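Long-range contacts in predicted protease of the collagenase family (Methanopyrus kandleri, PDB 5D88), which probably acts as a peptidase of the U32 family and binds a zinc ion at a site shared between two subunits: residues A[142-147]-A[163-168]; A[204-209]-A[223-228]; A[101-106]-A[126-131]; A[46-51]-A[64-69]. One frame throughout, in Å; residues are numbered along the deposited sequence.

Contact 1: residues A[142-147]-A[163-168]; sequences TAAVDT and TVDPAL
One direct backbone hydrogen bond joins the two loops: Asp165 N donates to Val145 O at 2.9 Å, almost straight at 171°, although the donor stands above the carbonyl plane. The same oxygen also receives a CH...O contact, with Val164 CA lying 3.6 Å from Val145 O. Water adds a second tie. It donates a hydrogen bond to Thr163 O at 2.6 Å and accepts one from Val145 N at 2.9 Å, bridging the two backbones beside the direct bond. Both loops leave C-terminal ends of adjacent strands, 136-139 and 161-163, of a TIM barrel, where the parallel sheet gives way to irregular turns. Asp165 suits such a turn. With CG anti to its backbone N (chi1 -179°), OD2 accepts from Ala167 N at 3.0 Å, an Asx turn, and also bonds Thr194, while OD1 takes Phe195 N. These bonds would favour a charged carboxylate. A second water donates to Asp146 OD2 and weakly to Asp165 OD2, and may ease the repulsion of two acids whose OD2 atoms are 5.6 Å apart. Leu168 meets Asp146 with both methyls, Leu168 CD1 lying 3.9 Å from Asp146 CB and CD2 against the backbone carbonyl. The side chain of Val145 packs on Ala151 and Phe154 of helix 148-157.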
loop_
_atom_site.group_PDB
_atom_site.type_symbol
_atom_site.label_atom_id
_atom_site.label_comp_id
_atom_site.label_asym_id
_atom_site.label_seq_id
_atom_site.Cartn_x
_atom_site.Cartn_y
_atom_site.Cartn_z
ATOM N N THR A 142 -2.208 4.255 -9.103
ATOM C CA THR A 142 -1.954 4.073 -7.672
ATOM C C THR A 142 -2.038 2.615 -7.229
ATOM O O THR A 142 -1.651 2.307 -6.098
ATOM C CB THR A 142 -2.926 4.891 -6.839
ATOM O OG1 THR A 142 -4.260 4.447 -7.128
ATOM C CG2 THR A 142 -2.766 6.397 -7.152
ATOM N N ALA A 143 -2.526 1.719 -8.088
ATOM C CA ALA A 143 -2.465 0.297 -7.794
ATOM C C ALA A 143 -1.082 -0.305 -8.051
ATOM O O ALA A 143 -0.861 -1.481 -7.722
ATOM C CB ALA A 143 -3.510 -0.446 -8.619
ATOM N N ALA A 144 -0.177 0.453 -8.666
ATOM C CA ALA A 144 1.228 0.057 -8.839
ATOM C C ALA A 144 1.388 -1.222 -9.670
ATOM O O ALA A 144 2.212 -2.079 -9.358
ATOM C CB ALA A 144 1.921 -0.101 -7.489
ATOM N N VAL A 145 0.634 -1.333 -10.759
ATOM C CA VAL A 145 0.755 -2.481 -11.654
ATOM C C VAL A 145 2.048 -2.332 -12.454
ATOM O O VAL A 145 2.159 -1.472 -13.329
ATOM C CB VAL A 145 -0.453 -2.610 -12.584
ATOM C CG1 VAL A 145 -0.232 -3.756 -13.558
ATOM C CG2 VAL A 145 -1.727 -2.859 -11.778
ATOM N N ASP A 146 3.021 -3.184 -12.176
ATOM C CA ASP A 146 4.318 -3.039 -12.819
ATOM C C ASP A 146 4.836 -4.343 -13.391
ATOM O O ASP A 146 6.002 -4.401 -13.819
ATOM C CB ASP A 146 5.335 -2.444 -11.842
ATOM C CG ASP A 146 5.481 -3.251 -10.561
ATOM O OD1 ASP A 146 4.770 -4.263 -10.384
ATOM O OD2 ASP A 146 6.310 -2.844 -9.708
ATOM N N THR A 147 4.010 -5.386 -13.421
ATOM C CA THR A 147 4.447 -6.690 -13.880
ATOM C C THR A 147 3.337 -7.318 -14.706
ATOM O O THR A 147 2.157 -6.994 -14.527
ATOM C CB THR A 147 4.777 -7.649 -12.731
ATOM O OG1 THR A 147 3.596 -7.895 -11.979
ATOM C CG2 THR A 147 5.839 -7.107 -11.814
ATOM N N THR A 163 -3.608 1.260 -16.071
ATOM C CA THR A 163 -2.578 2.288 -16.026
ATOM C C THR A 163 -1.346 1.662 -15.382
ATOM O O THR A 163 -1.423 1.155 -14.255
ATOM C CB THR A 163 -3.038 3.506 -15.217
ATOM O OG1 THR A 163 -4.354 3.897 -15.602
ATOM C CG2 THR A 163 -2.126 4.667 -15.459
ATOM N N VAL A 164 -0.232 1.635 -16.107
ATOM C CA VAL A 164 0.971 1.047 -15.533
ATOM C C VAL A 164 1.545 1.975 -14.466
ATOM O O VAL A 164 1.322 3.195 -14.456
ATOM C CB VAL A 164 2.028 0.749 -16.608
ATOM C CG1 VAL A 164 1.489 -0.210 -17.661
ATOM C CG2 VAL A 164 2.544 2.056 -17.235
ATOM N N ASP A 165 2.317 1.389 -13.558
ATOM C CA ASP A 165 3.091 2.222 -12.664
ATOM C C ASP A 165 3.985 3.145 -13.495
ATOM O O ASP A 165 4.589 2.704 -14.485
ATOM C CB ASP A 165 3.943 1.393 -11.706
ATOM C CG ASP A 165 4.743 2.277 -10.759
ATOM O OD1 ASP A 165 4.185 2.705 -9.730
ATOM O OD2 ASP A 165 5.904 2.588 -11.060
ATOM N N PRO A 166 4.085 4.423 -13.132
ATOM C CA PRO A 166 4.833 5.377 -13.971
ATOM C C PRO A 166 6.295 5.013 -14.199
ATOM O O PRO A 166 6.911 5.521 -15.157
ATOM C CB PRO A 166 4.697 6.694 -13.194
ATOM C CG PRO A 166 3.467 6.564 -12.472
ATOM C CD PRO A 166 3.312 5.116 -12.091
ATOM N N ALA A 167 6.881 4.151 -13.367
ATOM C CA ALA A 167 8.253 3.726 -13.621
ATOM C C ALA A 167 8.393 3.025 -14.963
ATOM O O ALA A 167 9.502 2.975 -15.502
ATOM C CB ALA A 167 8.759 2.814 -12.499
ATOM N N LEU A 168 7.301 2.523 -15.532
ATOM C CA LEU A 168 7.337 1.817 -16.811
ATOM C C LEU A 168 7.080 2.717 -18.014
ATOM O O LEU A 168 7.031 2.217 -19.144
ATOM C CB LEU A 168 6.304 0.693 -16.807
ATOM C CG LEU A 168 6.740 -0.606 -16.133
ATOM C CD1 LEU A 168 7.023 -0.385 -14.668
ATOM C CD2 LEU A 168 5.672 -1.666 -16.299
HETATM O O HOH W 1 -1.334 0.531 -11.739
HETATM O O HOH W 2 7.305 -0.140 -9.848
#

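Contact 2: residues A[204-209]-A[223-228]; sequences RNLFSH and NPYEPM. With ZN (zinc ion), chain B; ACT (acetate ion), chain C.
Leu206 reaches from helix 200-213 toward the loop 223-228, and one methyl does the touching. Its CB already points at the loop. CG follows anti to the backbone N (chi1 179°), beside the carbonyl carbon, so that CD2 ends among three residues. It sits 3.8 Å from Asn223 OD1, 4.1 Å from Pro224 CD, and at the edge of the Tyr225 ring, 4.0 Å from Tyr225 CD2. A branched aliphatic chain suits a spot where the loop offers a proline and an aromatic rim, and Leu94 of the second subunit packs on it too. The loop is shaped by an Asx turn within a type I beta turn: Asn223 OD1 accepts from Tyr225 N at 2.9 Å, from above the amide plane. Asn223 ND2 bonds Glu203, and also lies in the plane of the Phe207 ring at its edge, 3.7 Å from Phe207 CE1, with amide and ring planes 68° apart. Tyr225 OH bonds Asp122 of the second subunit. Further along the helix, His209 NE2 binds zinc at 2.0 Å; Cys88 and the same cysteine and histidine of the second subunit complete the four ligands. Glu213 bonds His209 ND1, fixing the imidazole's rotation and probably making it a stronger ligand. Arg204 meets an acetate, probably from the crystallisation liquor, edge-on, by a hydrogen bond from NH2 and a weak one from NE.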
loop_
_atom_site.group_PDB
_atom_site.type_symbol
_atom_site.label_atom_id
_atom_site.label_comp_id
_atom_site.label_asym_id
_atom_site.label_seq_id
_atom_site.Cartn_x
_atom_site.Cartn_y
_atom_site.Cartn_z
ATOM N N ARG A 204 -0.258 7.876 -0.004
ATOM C CA ARG A 204 -1.506 7.680 -0.730
ATOM C C ARG A 204 -2.565 7.005 0.126
ATOM O O ARG A 204 -3.749 7.322 -0.007
ATOM C CB ARG A 204 -1.250 6.874 -1.990
ATOM C CG ARG A 204 -0.436 7.609 -3.012
ATOM C CD ARG A 204 -0.424 6.763 -4.204
ATOM N NE ARG A 204 0.217 7.379 -5.339
ATOM C CZ ARG A 204 1.022 6.723 -6.159
ATOM N NH1 ARG A 204 1.307 5.433 -5.957
ATOM N NH2 ARG A 204 1.533 7.352 -7.187
ATOM N N ASN A 205 -2.165 6.101 1.027
ATOM C CA ASN A 205 -3.115 5.568 2.002
ATOM C C ASN A 205 -3.694 6.699 2.843
ATOM O O ASN A 205 -4.903 6.737 3.107
ATOM C CB ASN A 205 -2.432 4.541 2.914
ATOM C CG ASN A 205 -2.249 3.162 2.270
ATOM O OD1 ASN A 205 -2.843 2.822 1.240
ATOM N ND2 ASN A 205 -1.448 2.333 2.940
ATOM N N LEU A 206 -2.837 7.620 3.288
ATOM C CA LEU A 206 -3.287 8.748 4.096
ATOM C C LEU A 206 -4.295 9.602 3.335
ATOM O O LEU A 206 -5.360 9.934 3.858
ATOM C CB LEU A 206 -2.092 9.601 4.525
ATOM C CG LEU A 206 -2.423 10.838 5.377
ATOM C CD1 LEU A 206 -2.986 10.455 6.733
ATOM C CD2 LEU A 206 -1.164 11.727 5.499
ATOM N N PHE A 207 -3.967 9.999 2.105
ATOM C CA PHE A 207 -4.913 10.838 1.374
ATOM C C PHE A 207 -6.203 10.082 1.034
ATOM O O PHE A 207 -7.265 10.696 0.927
ATOM C CB PHE A 207 -4.268 11.397 0.110
ATOM C CG PHE A 207 -3.510 12.656 0.329
ATOM C CD1 PHE A 207 -2.296 12.632 0.982
ATOM C CD2 PHE A 207 -4.027 13.869 -0.095
ATOM C CE1 PHE A 207 -1.575 13.801 1.187
ATOM C CE2 PHE A 207 -3.314 15.065 0.101
ATOM C CZ PHE A 207 -2.089 15.028 0.754
ATOM N N SER A 208 -6.127 8.764 0.835
ATOM C CA SER A 208 -7.319 7.965 0.572
ATOM C C SER A 208 -8.345 8.168 1.668
ATOM O O SER A 208 -9.552 8.199 1.407
ATOM C CB SER A 208 -6.971 6.466 0.489
ATOM O OG SER A 208 -6.158 6.141 -0.639
ATOM N N HIS A 209 -7.872 8.233 2.910
ATOM C CA HIS A 209 -8.742 8.431 4.061
ATOM C C HIS A 209 -9.134 9.891 4.218
ATOM O O HIS A 209 -10.293 10.206 4.507
ATOM C CB HIS A 209 -8.033 7.951 5.323
ATOM C CG HIS A 209 -8.054 6.476 5.511
ATOM N ND1 HIS A 209 -9.097 5.821 6.124
ATOM C CD2 HIS A 209 -7.139 5.530 5.208
ATOM C CE1 HIS A 209 -8.834 4.524 6.167
ATOM N NE2 HIS A 209 -7.647 4.325 5.629
ATOM N N ASN A 223 0.797 16.688 7.385
ATOM C CA ASN A 223 1.180 15.547 6.555
ATOM C C ASN A 223 2.583 15.112 6.949
ATOM O O ASN A 223 3.546 15.810 6.619
ATOM C CB ASN A 223 1.136 15.897 5.073
ATOM C CG ASN A 223 1.587 14.723 4.183
ATOM O OD1 ASN A 223 1.957 13.663 4.674
ATOM N ND2 ASN A 223 1.525 14.913 2.878
ATOM N N PRO A 224 2.755 13.994 7.650
ATOM C CA PRO A 224 4.097 13.636 8.132
ATOM C C PRO A 224 5.036 13.182 7.034
ATOM O O PRO A 224 6.256 13.137 7.259
ATOM C CB PRO A 224 3.816 12.510 9.130
ATOM C CG PRO A 224 2.532 11.901 8.655
ATOM C CD PRO A 224 1.733 13.016 8.053
ATOM N N TYR A 225 4.504 12.827 5.875
ATOM C CA TYR A 225 5.292 12.342 4.753
ATOM C C TYR A 225 5.819 13.482 3.899
ATOM O O TYR A 225 6.802 13.295 3.178
ATOM C CB TYR A 225 4.430 11.370 3.911
ATOM C CG TYR A 225 3.834 10.266 4.753
ATOM C CD1 TYR A 225 4.642 9.349 5.411
ATOM C CD2 TYR A 225 2.468 10.163 4.935
ATOM C CE1 TYR A 225 4.098 8.367 6.237
ATOM C CE2 TYR A 225 1.934 9.173 5.759
ATOM C CZ TYR A 225 2.760 8.293 6.404
ATOM O OH TYR A 225 2.224 7.317 7.217
ATOM N N GLU A 226 5.227 14.675 4.009
ATOM C CA GLU A 226 5.632 15.794 3.154
ATOM C C GLU A 226 7.103 16.167 3.328
ATOM O O GLU A 226 7.806 16.318 2.310
ATOM C CB GLU A 226 4.675 16.964 3.433
ATOM C CG GLU A 226 5.030 18.353 2.883
ATOM C CD GLU A 226 4.933 18.514 1.369
ATOM O OE1 GLU A 226 4.061 17.914 0.698
ATOM O OE2 GLU A 226 5.751 19.316 0.857
ATOM N N PRO A 227 7.640 16.318 4.540
ATOM C CA PRO A 227 9.062 16.687 4.681
ATOM C C PRO A 227 10.056 15.558 4.434
ATOM O O PRO A 227 11.272 15.805 4.485
ATOM C CB PRO A 227 9.155 17.158 6.133
ATOM C CG PRO A 227 7.986 16.594 6.820
ATOM C CD PRO A 227 6.930 16.309 5.825
ATOM N N MET A 228 9.594 14.339 4.175
ATOM C CA MET A 228 10.494 13.187 4.173
ATOM C C MET A 228 11.370 13.076 2.934
ATOM O O MET A 228 12.495 12.568 3.041
ATOM C CB MET A 228 9.690 11.898 4.321
ATOM C CG MET A 228 9.193 11.669 5.711
ATOM S SD MET A 228 8.462 10.013 5.839
ATOM C CE MET A 228 7.868 10.071 7.518
HETATM ZN ZN ZN B . -6.444 2.679 5.741
HETATM C C ACT C . 0.331 10.779 -7.736
HETATM O O ACT C . 0.889 9.914 -8.454
HETATM O OXT ACT C . -0.259 10.355 -6.716
HETATM C CH3 ACT C . 0.399 12.244 -8.068
#

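Contact 3: residues A[101-106]-A[126-131]; sequences SLRSTL and VEVLAT
Leu106 and Leu129 form the tight end of this helix-helix contact. Leu106 CD2 lies 3.8 Å from Leu129 CD2, the two chains crossing obliquely, while Leu106 CD1 turns to Val128 CG1 at 3.9 Å. A beta-branched valine serves well here because its two methyls work separately: CG1 touches both Leu106 and Arg103, and CG2 meets Leu102. Toward solvent the contact thins to single pairs. Leu102, partly exposed, comes tip to tip with Val128, the closest pair being Leu102 CD2 and Val128 CG2 at 4.0 Å. Beside it Arg103 bends at chi2 (-66°) and chi3 (-53°), so that its aliphatic CD lies 3.9 Å from Val128 CG1 while the polar head goes on to the hydroxyls of Tyr133 and Tyr99. Arginine fits this border, greasy in its stem and charged at its end. With 11.3 Å between the axes, the helices meet through side chains, crossing at -56° without any hydrogen bond between the segments. Helices 98-113 and 123-132 follow one another around the outside of the TIM barrel, joined through strand 117-120; Leu129 packs on Val118 and Val120 of that strand, and Val126 reaches Phe154 and Leu157 of the next helix, 148-157.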
loop_
_atom_site.group_PDB
_atom_site.type_symbol
_atom_site.label_atom_id
_atom_site.label_comp_id
_atom_site.label_asym_id
_atom_site.label_seq_id
_atom_site.Cartn_x
_atom_site.Cartn_y
_atom_site.Cartn_z
ATOM N N SER A 101 -23.242 0.267 0.816
ATOM C CA SER A 101 -22.602 1.580 0.689
ATOM C C SER A 101 -21.856 1.700 -0.622
ATOM O O SER A 101 -21.892 2.748 -1.276
ATOM C CB SER A 101 -21.622 1.836 1.835
ATOM O OG SER A 101 -22.310 1.910 3.062
ATOM N N LEU A 102 -21.134 0.645 -0.993
ATOM C CA LEU A 102 -20.384 0.650 -2.241
ATOM C C LEU A 102 -21.319 0.759 -3.433
ATOM O O LEU A 102 -21.090 1.553 -4.346
ATOM C CB LEU A 102 -19.534 -0.616 -2.334
ATOM C CG LEU A 102 -18.777 -0.815 -3.640
ATOM C CD1 LEU A 102 -17.851 0.392 -3.914
ATOM C CD2 LEU A 102 -17.994 -2.101 -3.577
ATOM N N ARG A 103 -22.391 -0.035 -3.442
ATOM C CA ARG A 103 -23.314 0.020 -4.564
ATOM C C ARG A 103 -23.986 1.380 -4.641
ATOM O O ARG A 103 -24.241 1.888 -5.736
ATOM C CB ARG A 103 -24.365 -1.092 -4.457
ATOM C CG ARG A 103 -23.807 -2.500 -4.515
ATOM C CD ARG A 103 -23.197 -2.814 -5.875
ATOM N NE ARG A 103 -24.149 -2.539 -6.941
ATOM C CZ ARG A 103 -25.009 -3.425 -7.431
ATOM N NH1 ARG A 103 -25.029 -4.677 -6.984
ATOM N NH2 ARG A 103 -25.849 -3.063 -8.382
ATOM N N SER A 104 -24.296 1.988 -3.489
ATOM C CA SER A 104 -24.868 3.331 -3.521
ATOM C C SER A 104 -23.920 4.317 -4.191
ATOM O O SER A 104 -24.349 5.175 -4.975
ATOM C CB SER A 104 -25.190 3.811 -2.116
ATOM O OG SER A 104 -25.926 4.993 -2.215
ATOM N N THR A 105 -22.634 4.228 -3.863
ATOM C CA THR A 105 -21.624 5.095 -4.474
ATOM C C THR A 105 -21.527 4.856 -5.979
ATOM O O THR A 105 -21.518 5.804 -6.773
ATOM C CB THR A 105 -20.276 4.864 -3.789
ATOM O OG1 THR A 105 -20.364 5.290 -2.428
ATOM C CG2 THR A 105 -19.136 5.658 -4.462
ATOM N N LEU A 106 -21.466 3.590 -6.397
ATOM C CA LEU A 106 -21.357 3.327 -7.824
ATOM C C LEU A 106 -22.625 3.738 -8.560
ATOM O O LEU A 106 -22.542 4.216 -9.691
ATOM C CB LEU A 106 -21.027 1.859 -8.064
ATOM C CG LEU A 106 -19.729 1.429 -7.380
ATOM C CD1 LEU A 106 -19.458 -0.027 -7.627
ATOM C CD2 LEU A 106 -18.564 2.267 -7.841
ATOM N N VAL A 126 -12.816 -3.085 -8.612
ATOM C CA VAL A 126 -12.707 -3.538 -9.998
ATOM C C VAL A 126 -13.728 -4.629 -10.256
ATOM O O VAL A 126 -14.461 -4.613 -11.250
ATOM C CB VAL A 126 -11.276 -4.040 -10.293
ATOM C CG1 VAL A 126 -11.196 -4.684 -11.676
ATOM C CG2 VAL A 126 -10.257 -2.898 -10.192
ATOM N N GLU A 127 -13.770 -5.607 -9.359
ATOM C CA GLU A 127 -14.638 -6.761 -9.550
ATOM C C GLU A 127 -16.113 -6.361 -9.524
ATOM O O GLU A 127 -16.906 -6.797 -10.372
ATOM C CB GLU A 127 -14.312 -7.799 -8.474
ATOM C CG GLU A 127 -14.830 -9.179 -8.723
ATOM C CD GLU A 127 -14.269 -10.154 -7.701
ATOM O OE1 GLU A 127 -14.237 -9.811 -6.493
ATOM O OE2 GLU A 127 -13.833 -11.241 -8.106
ATOM N N VAL A 128 -16.507 -5.549 -8.547
ATOM C CA VAL A 128 -17.912 -5.155 -8.448
ATOM C C VAL A 128 -18.315 -4.307 -9.649
ATOM O O VAL A 128 -19.396 -4.503 -10.224
ATOM C CB VAL A 128 -18.176 -4.412 -7.123
ATOM C CG1 VAL A 128 -19.605 -3.901 -7.073
ATOM C CG2 VAL A 128 -17.925 -5.321 -5.912
ATOM N N LEU A 129 -17.467 -3.341 -10.035
ATOM C CA LEU A 129 -17.768 -2.491 -11.188
ATOM C C LEU A 129 -17.933 -3.310 -12.452
ATOM O O LEU A 129 -18.889 -3.110 -13.212
ATOM C CB LEU A 129 -16.665 -1.448 -11.403
ATOM C CG LEU A 129 -16.854 -0.168 -10.637
ATOM C CD1 LEU A 129 -15.520 0.577 -10.609
ATOM C CD2 LEU A 129 -17.978 0.684 -11.280
ATOM N N ALA A 130 -17.004 -4.237 -12.701
ATOM C CA ALA A 130 -17.051 -5.020 -13.936
ATOM C C ALA A 130 -18.257 -5.953 -13.969
ATOM O O ALA A 130 -18.838 -6.190 -15.033
ATOM C CB ALA A 130 -15.768 -5.826 -14.087
ATOM N N THR A 131 -18.620 -6.513 -12.822
ATOM C CA THR A 131 -19.716 -7.469 -12.757
ATOM C C THR A 131 -21.080 -6.793 -12.842
ATOM O O THR A 131 -21.971 -7.285 -13.541
ATOM C CB THR A 131 -19.598 -8.291 -11.481
ATOM O OG1 THR A 131 -18.382 -9.039 -11.543
ATOM C CG2 THR A 131 -20.738 -9.266 -11.356
#

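Contact 4: residues A[46-51]-A[64-69]; sequences VPVTEH and YEVEDI
The Glu65 carboxylate is the best-held polar group here, gripped by two partners beyond the contact: OE1 forms a salt bridge with Arg59, and OE2 accepts from Glu62 N. The polar atom that the contact itself touches is Pro47 O. Thr49 N reaches it weakly at 3.4 Å, and Val66 CG2 lies against Pro47 O, also at 3.4 Å. Everything else that meets is hydrocarbon. Val66 points from helix 63-75 at the end of strand 43-47, its CG1 anti to the backbone N (chi1 171°) and 4.1 Å from Val48 CG1, the two side chains crossing at about a right angle. Nearly one turn later Ile69 slides past Val46 in the opposite direction; Ile69 CG2 and CD1 each lie 4.1 Å from Val46 CG2. Beta-branching suits Val46 in the strand, and Val66 and Ile69 supply compact methyls facing it from the helix. The pair joins strand to helix in the beta-alpha-beta unit 43-47, 63-75, 79-83 of the TIM barrel; Val46 and Val48 hydrogen-bond the neighbouring strand through their backbones, and Val66 also packs on Leu113 of helix 98-113. Between these segments the attachment is by buried aliphatic surface, and so depends on fit rather than on directed bonds.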
loop_
_atom_site.group_PDB
_atom_site.type_symbol
_atom_site.label_atom_id
_atom_site.label_comp_id
_atom_site.label_asym_id
_atom_site.label_seq_id
_atom_site.Cartn_x
_atom_site.Cartn_y
_atom_site.Cartn_z
ATOM N N VAL A 46 -11.984 13.295 -13.321
ATOM C CA VAL A 46 -12.382 14.219 -12.272
ATOM C C VAL A 46 -12.393 13.477 -10.937
ATOM O O VAL A 46 -13.043 12.427 -10.808
ATOM C CB VAL A 46 -13.748 14.873 -12.572
ATOM C CG1 VAL A 46 -14.831 13.853 -12.731
ATOM C CG2 VAL A 46 -14.122 15.858 -11.495
ATOM N N PRO A 47 -11.672 13.961 -9.928
ATOM C CA PRO A 47 -11.680 13.302 -8.613
ATOM C C PRO A 47 -13.046 13.404 -7.971
ATOM O O PRO A 47 -13.601 14.504 -7.860
ATOM C CB PRO A 47 -10.645 14.097 -7.801
ATOM C CG PRO A 47 -9.901 14.870 -8.771
ATOM C CD PRO A 47 -10.799 15.141 -9.926
ATOM N N VAL A 48 -13.556 12.270 -7.497
ATOM C CA VAL A 48 -14.794 12.285 -6.721
ATOM C C VAL A 48 -14.369 12.180 -5.263
ATOM O O VAL A 48 -14.429 11.121 -4.630
ATOM C CB VAL A 48 -15.800 11.207 -7.167
ATOM C CG1 VAL A 48 -16.407 11.621 -8.516
ATOM C CG2 VAL A 48 -15.168 9.827 -7.263
ATOM N N THR A 49 -13.942 13.323 -4.743
ATOM C CA THR A 49 -13.167 13.414 -3.516
ATOM C C THR A 49 -13.775 12.647 -2.358
ATOM O O THR A 49 -13.081 11.884 -1.673
ATOM C CB THR A 49 -13.029 14.887 -3.178
ATOM O OG1 THR A 49 -12.536 15.555 -4.353
ATOM C CG2 THR A 49 -12.092 15.081 -2.014
ATOM N N GLU A 50 -15.050 12.892 -2.075
ATOM C CA GLU A 50 -15.643 12.362 -0.861
ATOM C C GLU A 50 -15.805 10.842 -0.896
ATOM O O GLU A 50 -16.131 10.262 0.133
ATOM C CB GLU A 50 -16.994 13.045 -0.600
ATOM C CG GLU A 50 -18.122 12.637 -1.531
ATOM C CD GLU A 50 -19.507 13.010 -0.998
ATOM O OE1 GLU A 50 -19.981 12.405 -0.014
ATOM O OE2 GLU A 50 -20.140 13.906 -1.573
ATOM N N HIS A 51 -15.526 10.188 -2.018
ATOM C CA HIS A 51 -15.539 8.742 -2.097
ATOM C C HIS A 51 -14.159 8.104 -2.038
ATOM O O HIS A 51 -14.066 6.869 -2.077
ATOM C CB HIS A 51 -16.291 8.335 -3.348
ATOM C CG HIS A 51 -17.721 8.748 -3.284
ATOM N ND1 HIS A 51 -18.313 9.583 -4.206
ATOM C CD2 HIS A 51 -18.663 8.488 -2.350
ATOM C CE1 HIS A 51 -19.573 9.788 -3.860
ATOM N NE2 HIS A 51 -19.811 9.135 -2.738
ATOM N N TYR A 64 -20.284 19.648 -5.128
ATOM C CA TYR A 64 -21.021 20.535 -6.028
ATOM C C TYR A 64 -20.156 20.950 -7.208
ATOM O O TYR A 64 -20.675 21.173 -8.307
ATOM C CB TYR A 64 -21.558 21.769 -5.292
ATOM C CG TYR A 64 -20.527 22.844 -5.072
ATOM C CD1 TYR A 64 -20.307 23.828 -6.033
ATOM C CD2 TYR A 64 -19.755 22.868 -3.913
ATOM C CE1 TYR A 64 -19.353 24.811 -5.847
ATOM C CE2 TYR A 64 -18.794 23.850 -3.717
ATOM C CZ TYR A 64 -18.600 24.819 -4.689
ATOM O OH TYR A 64 -17.648 25.800 -4.507
ATOM N N GLU A 65 -18.837 21.019 -7.015
ATOM C CA GLU A 65 -17.934 21.342 -8.118
ATOM C C GLU A 65 -17.845 20.202 -9.115
ATOM O O GLU A 65 -17.807 20.433 -10.328
ATOM C CB GLU A 65 -16.536 21.630 -7.606
ATOM C CG GLU A 65 -16.387 22.795 -6.704
ATOM C CD GLU A 65 -14.937 22.947 -6.300
ATOM O OE1 GLU A 65 -14.148 23.443 -7.136
ATOM O OE2 GLU A 65 -14.579 22.513 -5.180
ATOM N N VAL A 66 -17.746 18.972 -8.618
ATOM C CA VAL A 66 -17.710 17.803 -9.490
ATOM C C VAL A 66 -18.894 17.822 -10.449
ATOM O O VAL A 66 -18.748 17.589 -11.654
ATOM C CB VAL A 66 -17.685 16.522 -8.645
ATOM C CG1 VAL A 66 -17.860 15.280 -9.518
ATOM C CG2 VAL A 66 -16.388 16.462 -7.874
ATOM N N GLU A 67 -20.087 18.107 -9.927
ATOM C CA GLU A 67 -21.278 18.036 -10.763
ATOM C C GLU A 67 -21.264 19.120 -11.833
ATOM O O GLU A 67 -21.640 18.870 -12.986
ATOM C CB GLU A 67 -22.515 18.102 -9.872
ATOM C CG GLU A 67 -22.571 16.842 -8.988
ATOM C CD GLU A 67 -23.705 16.811 -7.975
ATOM O OE1 GLU A 67 -24.435 17.819 -7.835
ATOM O OE2 GLU A 67 -23.855 15.754 -7.311
ATOM N N ASP A 68 -20.779 20.312 -11.482
ATOM C CA ASP A 68 -20.610 21.383 -12.456
ATOM C C ASP A 68 -19.577 21.013 -13.525
ATOM O O ASP A 68 -19.800 21.236 -14.723
ATOM C CB ASP A 68 -20.205 22.654 -11.713
ATOM C CG ASP A 68 -20.190 23.869 -12.600
ATOM O OD1 ASP A 68 -21.098 24.011 -13.451
ATOM O OD2 ASP A 68 -19.266 24.688 -12.435
ATOM N N ILE A 69 -18.444 20.447 -13.111
ATOM C CA ILE A 69 -17.405 20.041 -14.059
ATOM C C ILE A 69 -17.962 19.044 -15.061
ATOM O O ILE A 69 -17.691 19.126 -16.267
ATOM C CB ILE A 69 -16.204 19.445 -13.309
ATOM C CG1 ILE A 69 -15.438 20.542 -12.562
ATOM C CG2 ILE A 69 -15.264 18.686 -14.280
ATOM C CD1 ILE A 69 -14.539 19.971 -11.464
#

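In the fold
All four contacts are largely buried, yet they belong to different layers of the TIM barrel. Contacts 3 and 4 fix outer helices, one to its neighbour and one to its own strand, mainly by aliphatic side chains, with no hydrogen bond across, and they touch where Thr105 packs on His51. Contact 1 lies at the loops following two barrel strands, where a backbone bond, waters and carboxylates outweigh a little hydrocarbon. Contact 2 is farthest from the chain's centre, about 19 Å between centres, and mixes a small apolar patch with the zinc ligand and several contacts to the second subunit. Contact 1 also touches the second subunit, and its Thr142 packs against Arg204 of contact 2.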